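Local structure of GDSL-like Lipase/Acylhydrolase family protein (Neisseria meningitidis, 4K7J) at residues Asn233-Thr238 with Arg271-Ser276; Gln220-Ser225 with Ala260-Lys265. The protein probably removes O-acetyl groups from peptidoglycan as an esterase of the SGNH hydrolase family, using a catalytic triad. One frame throughout, in Å; residues are numbered along the deposited sequence.

Contact 1: Asn233-Thr238 with Arg271-Ser276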
ATOM      1  N   ASN A 233     -10.363 -12.250   0.507  1.00 22.36           N
ATOM      2  CA  ASN A 233     -10.624 -12.603  -0.890  1.00 22.27           C
ATOM      3  C   ASN A 233     -10.291 -11.447  -1.832  1.00 25.36           C
ATOM      4  O   ASN A 233      -9.836 -11.674  -2.962  1.00 20.65           O
ATOM      5  CB  ASN A 233     -12.063 -13.085  -1.099  1.00 26.69           C
ATOM      6  CG  ASN A 233     -12.406 -14.293  -0.239  1.00 27.82           C
ATOM      7  OD1 ASN A 233     -11.526 -15.050   0.176  1.00 33.93           O
ATOM      8  ND2 ASN A 233     -13.688 -14.466   0.047  1.00 31.39           N
ATOM      9  N   ASP A 234     -10.498 -10.210  -1.375  1.00 19.85           N
ATOM     10  CA  ASP A 234     -10.015  -9.051  -2.134  1.00 19.60           C
ATOM     11  C   ASP A 234      -8.473  -9.074  -2.219  1.00 15.97           C
ATOM     12  O   ASP A 234      -7.893  -8.792  -3.266  1.00 19.91           O
ATOM     13  CB  ASP A 234     -10.475  -7.719  -1.504  1.00 16.68           C
ATOM     14  CG  ASP A 234     -11.996  -7.564  -1.449  1.00 24.65           C
ATOM     15  OD1 ASP A 234     -12.723  -8.197  -2.255  1.00 18.06           O
ATOM     16  OD2 ASP A 234     -12.472  -6.781  -0.587  1.00 23.10           O
ATOM     17  N   LEU A 235      -7.810  -9.393  -1.112  1.00 16.04           N
ATOM     18  CA  LEU A 235      -6.346  -9.471  -1.111  1.00 16.54           C
ATOM     19  C   LEU A 235      -5.838 -10.544  -2.084  1.00 21.51           C
ATOM     20  O   LEU A 235      -4.892 -10.317  -2.850  1.00 16.01           O
ATOM     21  CB  LEU A 235      -5.822  -9.754   0.301  1.00 15.64           C
ATOM     22  CG  LEU A 235      -4.301  -9.897   0.405  1.00 18.83           C
ATOM     23  CD1 LEU A 235      -3.594  -8.630  -0.014  1.00 18.09           C
ATOM     24  CD2 LEU A 235      -3.892 -10.313   1.796  1.00 19.25           C
ATOM     25  N   ALA A 236      -6.479 -11.711  -2.047  1.00 18.57           N
ATOM     26  CA  ALA A 236      -6.160 -12.789  -2.976  1.00 25.25           C
ATOM     27  C   ALA A 236      -6.193 -12.298  -4.422  1.00 25.22           C
ATOM     28  O   ALA A 236      -5.411 -12.750  -5.248  1.00 30.30           O
ATOM     29  CB  ALA A 236      -7.127 -13.977  -2.782  1.00 20.88           C
ATOM     30  N   GLN A 237      -7.075 -11.347  -4.718  1.00 17.85           N
ATOM     31  CA  GLN A 237      -7.274 -10.921  -6.099  1.00 21.89           C
ATOM     32  C   GLN A 237      -6.440  -9.721  -6.504  1.00 24.58           C
ATOM     33  O   GLN A 237      -6.600  -9.237  -7.612  1.00 20.96           O
ATOM     34  CB  GLN A 237      -8.754 -10.621  -6.372  1.00 25.18           C
ATOM     35  CG  GLN A 237      -9.638 -11.838  -6.323  1.00 22.84           C
ATOM     36  CD  GLN A 237     -11.094 -11.497  -6.510  1.00 33.21           C
ATOM     37  OE1 GLN A 237     -11.600 -11.483  -7.631  1.00 35.89           O
ATOM     38  NE2 GLN A 237     -11.781 -11.213  -5.410  1.00 35.44           N
ATOM     39  N   THR A 238      -5.573  -9.229  -5.617  1.00 23.33           N
ATOM     40  CA  THR A 238      -4.687  -8.108  -5.967  1.00 17.86           C
ATOM     41  C   THR A 238      -3.540  -8.604  -6.829  1.00 23.03           C
ATOM     42  O   THR A 238      -2.935  -7.837  -7.587  1.00 19.49           O
ATOM     43  CB  THR A 238      -4.043  -7.434  -4.732  1.00 16.81           C
ATOM     44  OG1 THR A 238      -3.335  -8.413  -3.962  1.00 17.05           O
ATOM     45  CG2 THR A 238      -5.081  -6.756  -3.859  1.00 16.43           C
ATOM     46  N   ARG A 271      -0.800 -14.640   9.181  1.00 18.51           N
ATOM     47  CA  ARG A 271      -1.301 -15.971   8.843  1.00 23.88           C
ATOM     48  C   ARG A 271      -2.330 -15.883   7.719  1.00 28.95           C
ATOM     49  O   ARG A 271      -2.255 -16.599   6.707  1.00 27.31           O
ATOM     50  CB  ARG A 271      -1.954 -16.597  10.079  1.00 26.64           C
ATOM     51  CG  ARG A 271      -1.952 -18.108  10.092  1.00 40.09           C
ATOM     52  CD  ARG A 271      -2.985 -18.683  11.072  1.00 43.47           C
ATOM     53  NE  ARG A 271      -3.212 -17.867  12.269  1.00 50.98           N
ATOM     54  CZ  ARG A 271      -2.318 -17.662  13.241  1.00 57.25           C
ATOM     55  NH1 ARG A 271      -1.100 -18.186  13.161  1.00 50.70           N
ATOM     56  NH2 ARG A 271      -2.639 -16.911  14.293  1.00 42.78           N
ATOM     57  N   GLN A 272      -3.291 -14.983   7.895  1.00 20.28           N
ATOM     58  CA  GLN A 272      -4.328 -14.795   6.896  1.00 20.88           C
ATOM     59  C   GLN A 272      -3.809 -14.325   5.544  1.00 19.83           C
ATOM     60  O   GLN A 272      -4.280 -14.793   4.500  1.00 23.20           O
ATOM     61  CB  GLN A 272      -5.427 -13.896   7.440  1.00 21.50           C
ATOM     62  CG  GLN A 272      -6.233 -14.613   8.510  1.00 23.14           C
ATOM     63  CD  GLN A 272      -7.163 -13.697   9.256  1.00 36.39           C
ATOM     64  OE1 GLN A 272      -7.812 -12.834   8.666  1.00 43.11           O
ATOM     65  NE2 GLN A 272      -7.230 -13.870  10.571  1.00 43.07           N
ATOM     66  N   ILE A 273      -2.829 -13.425   5.556  1.00 17.71           N
ATOM     67  CA  ILE A 273      -2.192 -13.000   4.317  1.00 17.11           C
ATOM     68  C   ILE A 273      -1.549 -14.191   3.601  1.00 20.13           C
ATOM     69  O   ILE A 273      -1.686 -14.350   2.387  1.00 26.76           O
ATOM     70  CB  ILE A 273      -1.119 -11.898   4.570  1.00 12.59           C
ATOM     71  CG1 ILE A 273      -1.788 -10.582   4.992  1.00 20.30           C
ATOM     72  CG2 ILE A 273      -0.259 -11.699   3.334  1.00 16.44           C
ATOM     73  CD1 ILE A 273      -0.813  -9.542   5.578  1.00 22.02           C
ATOM     74  N   ARG A 274      -0.862 -15.038   4.362  1.00 23.91           N
ATOM     75  CA  ARG A 274      -0.204 -16.216   3.787  1.00 25.43           C
ATOM     76  C   ARG A 274      -1.206 -17.206   3.210  1.00 21.11           C
ATOM     77  O   ARG A 274      -0.989 -17.740   2.130  1.00 24.46           O
ATOM     78  CB  ARG A 274       0.677 -16.915   4.819  1.00 28.67           C
ATOM     79  CG  ARG A 274       1.884 -16.107   5.248  1.00 29.60           C
ATOM     80  CD  ARG A 274       2.942 -17.009   5.863  1.00 28.75           C
ATOM     81  NE  ARG A 274       4.144 -16.261   6.230  1.00 28.34           N
ATOM     82  CZ  ARG A 274       5.007 -15.774   5.345  1.00 32.65           C
ATOM     83  NH1 ARG A 274       4.786 -15.953   4.045  1.00 30.26           N
ATOM     84  NH2 ARG A 274       6.088 -15.107   5.748  1.00 23.70           N
ATOM     85  N   ASP A 275      -2.302 -17.438   3.926  1.00 24.33           N
ATOM     86  CA  ASP A 275      -3.378 -18.292   3.411  1.00 29.76           C
ATOM     87  C   ASP A 275      -3.944 -17.718   2.118  1.00 30.41           C
ATOM     88  O   ASP A 275      -4.210 -18.458   1.170  1.00 30.11           O
ATOM     89  CB  ASP A 275      -4.525 -18.436   4.425  1.00 31.45           C
ATOM     90  CG  ASP A 275      -4.112 -19.157   5.704  1.00 38.27           C
ATOM     91  OD1 ASP A 275      -2.987 -19.708   5.770  1.00 40.85           O
ATOM     92  OD2 ASP A 275      -4.934 -19.176   6.649  1.00 39.75           O
ATOM     93  N   SER A 276      -4.123 -16.398   2.078  1.00 27.36           N
ATOM     94  CA  SER A 276      -4.783 -15.756   0.943  1.00 26.14           C
ATOM     95  C   SER A 276      -3.866 -15.603  -0.261  1.00 21.16           C
ATOM     96  O   SER A 276      -4.328 -15.627  -1.401  1.00 21.59           O
ATOM     97  CB  SER A 276      -5.365 -14.390   1.337  1.00 27.10           C
ATOM     98  OG  SER A 276      -6.293 -14.537   2.397  1.00 34.95           O
TER
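Leu235 lays its CD2 methyl over Ile273, 3.8 Å from CG1, where the last turns of two helices meet on the α/β core of the SGNH hydrolase fold. Helix 259-276 makes the crossover between the parallel strands 242-246 and 281-286, while helix 231-236 lies on the chain that leads from strand 208-215 to strand 242-246. The two side chains slant across each other, and the same CD2 also passes 4.1 Å from Ile273 CA, so it rests on the root of the isoleucine as well as on its branch. Leu235 reaches this place because its CG is anti to the backbone N (chi1 178°), which swings the branched end, CG with its methyls, toward helix 259-276. Both side chains are buried against the central sheet, Leu235 on Leu57 of strand 53-60 and Ile273 on Ile282 of strand 281-286.

Toward the surface Ser276 and Ala236 complete the contact, with Leu235 CD2 4.4 Å from Ser276 CB. Ala236 CB stands 3.5 Å from Ser276 O, a van der Waals approach to the carbonyl of the last residue of helix 259-276. The Ser276 hydroxyl is turned back into its own helix, OG donating to Gln272 O at 2.9 Å while Ser276 N reaches that oxygen from the opposite face of the carbonyl plane. No hydrogen bond passes between the segments. The amide NE2 of Gln237 folds back to Asn233 O at 3.2 Å, arriving well above the carbonyl plane. Leu235 O is gripped twice by Thr238, whose OG1 also receives the amide of Ala240 and so connects the helix end to the chain leading into strand 242-246. Of the two bonds on that carbonyl, the one from Thr238 OG1 lies in the carbonyl plane and measures 2.7 Å.

Contact 2: Gln220-Ser225 with Ala260-Lys265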
ATOM      1  N   GLN A 220      -4.340   1.837  11.972  1.00 15.77           N
ATOM      2  CA  GLN A 220      -3.574   0.795  12.649  1.00 16.28           C
ATOM      3  C   GLN A 220      -3.902  -0.533  11.970  1.00 17.62           C
ATOM      4  O   GLN A 220      -4.966  -0.657  11.362  1.00 13.01           O
ATOM      5  CB  GLN A 220      -3.978   0.728  14.111  1.00 13.49           C
ATOM      6  CG  GLN A 220      -3.665   2.013  14.898  1.00 17.97           C
ATOM      7  CD  GLN A 220      -4.178   1.925  16.312  1.00 21.23           C
ATOM      8  OE1 GLN A 220      -4.026   0.887  16.982  1.00 17.48           O
ATOM      9  NE2 GLN A 220      -4.832   2.987  16.768  1.00 20.09           N
ATOM     10  N   LEU A 221      -3.004  -1.515  12.064  1.00  9.92           N
ATOM     11  CA  LEU A 221      -3.204  -2.781  11.350  1.00 16.05           C
ATOM     12  C   LEU A 221      -4.472  -3.504  11.759  1.00 15.20           C
ATOM     13  O   LEU A 221      -5.154  -4.081  10.917  1.00 13.50           O
ATOM     14  CB  LEU A 221      -2.004  -3.727  11.505  1.00 12.92           C
ATOM     15  CG  LEU A 221      -2.225  -5.128  10.924  1.00 14.71           C
ATOM     16  CD1 LEU A 221      -2.390  -5.074   9.415  1.00 16.43           C
ATOM     17  CD2 LEU A 221      -1.130  -6.083  11.299  1.00 22.12           C
ATOM     18  N   THR A 222      -4.792  -3.471  13.051  1.00 19.99           N
ATOM     19  CA  THR A 222      -5.980  -4.154  13.555  1.00 15.27           C
ATOM     20  C   THR A 222      -7.256  -3.554  12.986  1.00 18.21           C
ATOM     21  O   THR A 222      -8.306  -4.193  13.003  1.00 18.34           O
ATOM     22  CB  THR A 222      -6.062  -4.136  15.097  1.00 23.05           C
ATOM     23  OG1 THR A 222      -6.091  -2.777  15.574  1.00 17.79           O
ATOM     24  CG2 THR A 222      -4.872  -4.877  15.698  1.00 16.24           C
ATOM     25  N   GLN A 223      -7.166  -2.335  12.472  1.00 12.94           N
ATOM     26  CA  GLN A 223      -8.342  -1.668  11.933  1.00 16.01           C
ATOM     27  C   GLN A 223      -8.733  -2.156  10.539  1.00 17.92           C
ATOM     28  O   GLN A 223      -9.647  -1.612   9.939  1.00 20.23           O
ATOM     29  CB  GLN A 223      -8.182  -0.146  11.962  1.00 15.72           C
ATOM     30  CG  GLN A 223      -8.185   0.396  13.396  1.00 14.24           C
ATOM     31  CD  GLN A 223      -7.770   1.837  13.478  1.00 15.08           C
ATOM     32  OE1 GLN A 223      -7.015   2.313  12.646  1.00 18.79           O
ATOM     33  NE2 GLN A 223      -8.270   2.546  14.487  1.00 21.29           N
ATOM     34  N   TRP A 224      -8.051  -3.183  10.033  1.00 15.00           N
ATOM     35  CA  TRP A 224      -8.590  -3.936   8.904  1.00 18.69           C
ATOM     36  C   TRP A 224      -9.989  -4.483   9.254  1.00 19.21           C
ATOM     37  O   TRP A 224     -10.800  -4.775   8.362  1.00 17.28           O
ATOM     38  CB  TRP A 224      -7.664  -5.091   8.514  1.00 17.53           C
ATOM     39  CG  TRP A 224      -6.382  -4.681   7.814  1.00 17.89           C
ATOM     40  CD1 TRP A 224      -5.773  -3.455   7.841  1.00 14.44           C
ATOM     41  CD2 TRP A 224      -5.568  -5.516   6.984  1.00 21.26           C
ATOM     42  NE1 TRP A 224      -4.631  -3.480   7.077  1.00 13.68           N
ATOM     43  CE2 TRP A 224      -4.480  -4.739   6.549  1.00 16.39           C
ATOM     44  CE3 TRP A 224      -5.656  -6.854   6.569  1.00 19.52           C
ATOM     45  CZ2 TRP A 224      -3.484  -5.249   5.715  1.00 14.31           C
ATOM     46  CZ3 TRP A 224      -4.667  -7.359   5.745  1.00 20.36           C
ATOM     47  CH2 TRP A 224      -3.595  -6.556   5.322  1.00 18.17           C
ATOM     48  N   SER A 225     -10.270  -4.618  10.551  1.00 14.79           N
ATOM     49  CA  SER A 225     -11.583  -5.091  11.014  1.00 21.91           C
ATOM     50  C   SER A 225     -12.739  -4.160  10.590  1.00 19.92           C
ATOM     51  O   SER A 225     -13.896  -4.580  10.533  1.00 19.82           O
ATOM     52  CB  SER A 225     -11.588  -5.299  12.536  1.00 17.61           C
ATOM     53  OG  SER A 225     -11.655  -4.056  13.206  1.00 22.88           O
ATOM     54  N   ALA A 260       0.094  -7.655  24.155  1.00 23.44           N
ATOM     55  CA  ALA A 260      -0.148  -9.085  24.011  1.00 29.00           C
ATOM     56  C   ALA A 260      -1.332  -9.355  23.082  1.00 24.22           C
ATOM     57  O   ALA A 260      -1.262 -10.218  22.209  1.00 20.96           O
ATOM     58  CB  ALA A 260      -0.377  -9.738  25.382  1.00 32.96           C
ATOM     59  N   ASP A 261      -2.418  -8.611  23.257  1.00 22.43           N
ATOM     60  CA  ASP A 261      -3.561  -8.791  22.370  1.00 31.02           C
ATOM     61  C   ASP A 261      -3.222  -8.352  20.945  1.00 26.50           C
ATOM     62  O   ASP A 261      -3.526  -9.058  19.979  1.00 26.24           O
ATOM     63  CB  ASP A 261      -4.794  -8.029  22.853  1.00 29.26           C
ATOM     64  CG  ASP A 261      -6.038  -8.394  22.053  1.00 37.78           C
ATOM     65  OD1 ASP A 261      -6.345  -9.600  21.982  1.00 39.21           O
ATOM     66  OD2 ASP A 261      -6.683  -7.496  21.470  1.00 37.60           O
ATOM     67  N   THR A 262      -2.581  -7.191  20.829  1.00 19.18           N
ATOM     68  CA  THR A 262      -2.217  -6.639  19.529  1.00 21.93           C
ATOM     69  C   THR A 262      -1.315  -7.612  18.776  1.00 20.21           C
ATOM     70  O   THR A 262      -1.544  -7.898  17.597  1.00 20.89           O
ATOM     71  CB  THR A 262      -1.512  -5.280  19.667  1.00 21.56           C
ATOM     72  OG1 THR A 262      -2.342  -4.388  20.421  1.00 18.96           O
ATOM     73  CG2 THR A 262      -1.230  -4.680  18.282  1.00 18.14           C
ATOM     74  N   GLU A 263      -0.314  -8.140  19.476  1.00 21.13           N
ATOM     75  CA  GLU A 263       0.606  -9.129  18.900  1.00 20.61           C
ATOM     76  C   GLU A 263      -0.123 -10.338  18.308  1.00 17.37           C
ATOM     77  O   GLU A 263       0.216 -10.805  17.220  1.00 21.30           O
ATOM     78  CB  GLU A 263       1.620  -9.587  19.959  1.00 16.37           C
ATOM     79  CG  GLU A 263       2.669 -10.585  19.468  1.00 21.39           C
ATOM     80  CD  GLU A 263       3.904 -10.635  20.380  1.00 27.67           C
ATOM     81  OE1 GLU A 263       4.013  -9.790  21.296  1.00 34.58           O
ATOM     82  OE2 GLU A 263       4.765 -11.515  20.181  1.00 31.11           O
ATOM     83  N   GLN A 264      -1.119 -10.853  19.025  1.00 18.03           N
ATOM     84  CA  GLN A 264      -1.875 -12.001  18.529  1.00 24.65           C
ATOM     85  C   GLN A 264      -2.662 -11.638  17.271  1.00 25.44           C
ATOM     86  O   GLN A 264      -2.766 -12.439  16.339  1.00 16.94           O
ATOM     87  CB  GLN A 264      -2.830 -12.549  19.596  1.00 27.08           C
ATOM     88  CG  GLN A 264      -3.354 -13.945  19.268  1.00 42.85           C
ATOM     89  CD  GLN A 264      -4.307 -14.488  20.322  1.00 65.56           C
ATOM     90  OE1 GLN A 264      -5.072 -13.736  20.934  1.00 66.94           O
ATOM     91  NE2 GLN A 264      -4.265 -15.802  20.540  1.00 62.72           N
ATOM     92  N   LYS A 265      -3.213 -10.427  17.243  1.00 20.66           N
ATOM     93  CA  LYS A 265      -3.952  -9.972  16.065  1.00 20.96           C
ATOM     94  C   LYS A 265      -3.028  -9.814  14.877  1.00 18.83           C
ATOM     95  O   LYS A 265      -3.369 -10.196  13.759  1.00 19.34           O
ATOM     96  CB  LYS A 265      -4.711  -8.680  16.356  1.00 19.25           C
ATOM     97  CG  LYS A 265      -5.942  -8.933  17.201  1.00 29.77           C
ATOM     98  CD  LYS A 265      -6.719  -7.675  17.501  1.00 31.95           C
ATOM     99  CE  LYS A 265      -7.954  -8.002  18.344  1.00 39.13           C
ATOM    100  NZ  LYS A 265      -8.835  -6.807  18.512  1.00 44.96           N
TER
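Thr222 and Lys265 meet at about a right angle, the methyl branch of the threonine set against the flank of the lysine's aliphatic chain. Thr222 CG2 lies 3.8 Å from Lys265 CD and 3.9 Å from Lys265 CB, so the methyl faces the notch between these two carbons, with CG, the atom that joins them, set farther back. The lysine can offer this flank because its chain is fully extended beyond CG. At the threonine, a chi1 of 59° sends CG2 anti to the carbonyl carbon, the direction that meets the lysine. Nearly one turn earlier on the helix, Thr262 CG2 comes loosely to 4.5 Å from Thr222 CG2, while Thr262 OG1 bonds to Asp258 O.

The threonine sits on a 3-10 segment braced partly by its own residues. Gln223 curls back so that OE1 accepts Gln220 N at 2.8 Å, with the donor raised above the carbonyl plane. Leu221 CD1 lies 3.5 Å above the plane of the Trp224 ring, offset toward its rim, and that ring also stacks with Trp227. Leu221 N is held by Glu251, and Gln220 packs on Asn250; both partners belong to the Gly-Thr-Asn-Glu motif, block III of SGNH hydrolases, which in relatives helps form the oxyanion hole.

Between the two segments there is no hydrogen bond. The ammonium of Lys265 instead faces Asp261, one turn back on its own helix, with NZ and OD2 a long 3.7 Å apart, so the lysine's charge is directed along the helix and the contact itself is purely aliphatic, its cohesion resting on van der Waals packing.

Helix 259-276 serves both contacts, contact 2 near its start and contact 1 at its last turn, with centres about 17 Å apart. Residues 220-225 and 233-238 follow one another along the chain and meet the helix in the same order, so the chain, going from the first of them to the second, advances in the same sense as the helix. The two contacts touch directly, Ile273 CD1 of contact 1 lying 4.1 Å from Trp224 CH2 of contact 2. Contact 2 is linked through Glu251 and Asn250 to the block III motif, probably part of the active site as in relatives, whereas contact 1 joins two helix ends over the central sheet.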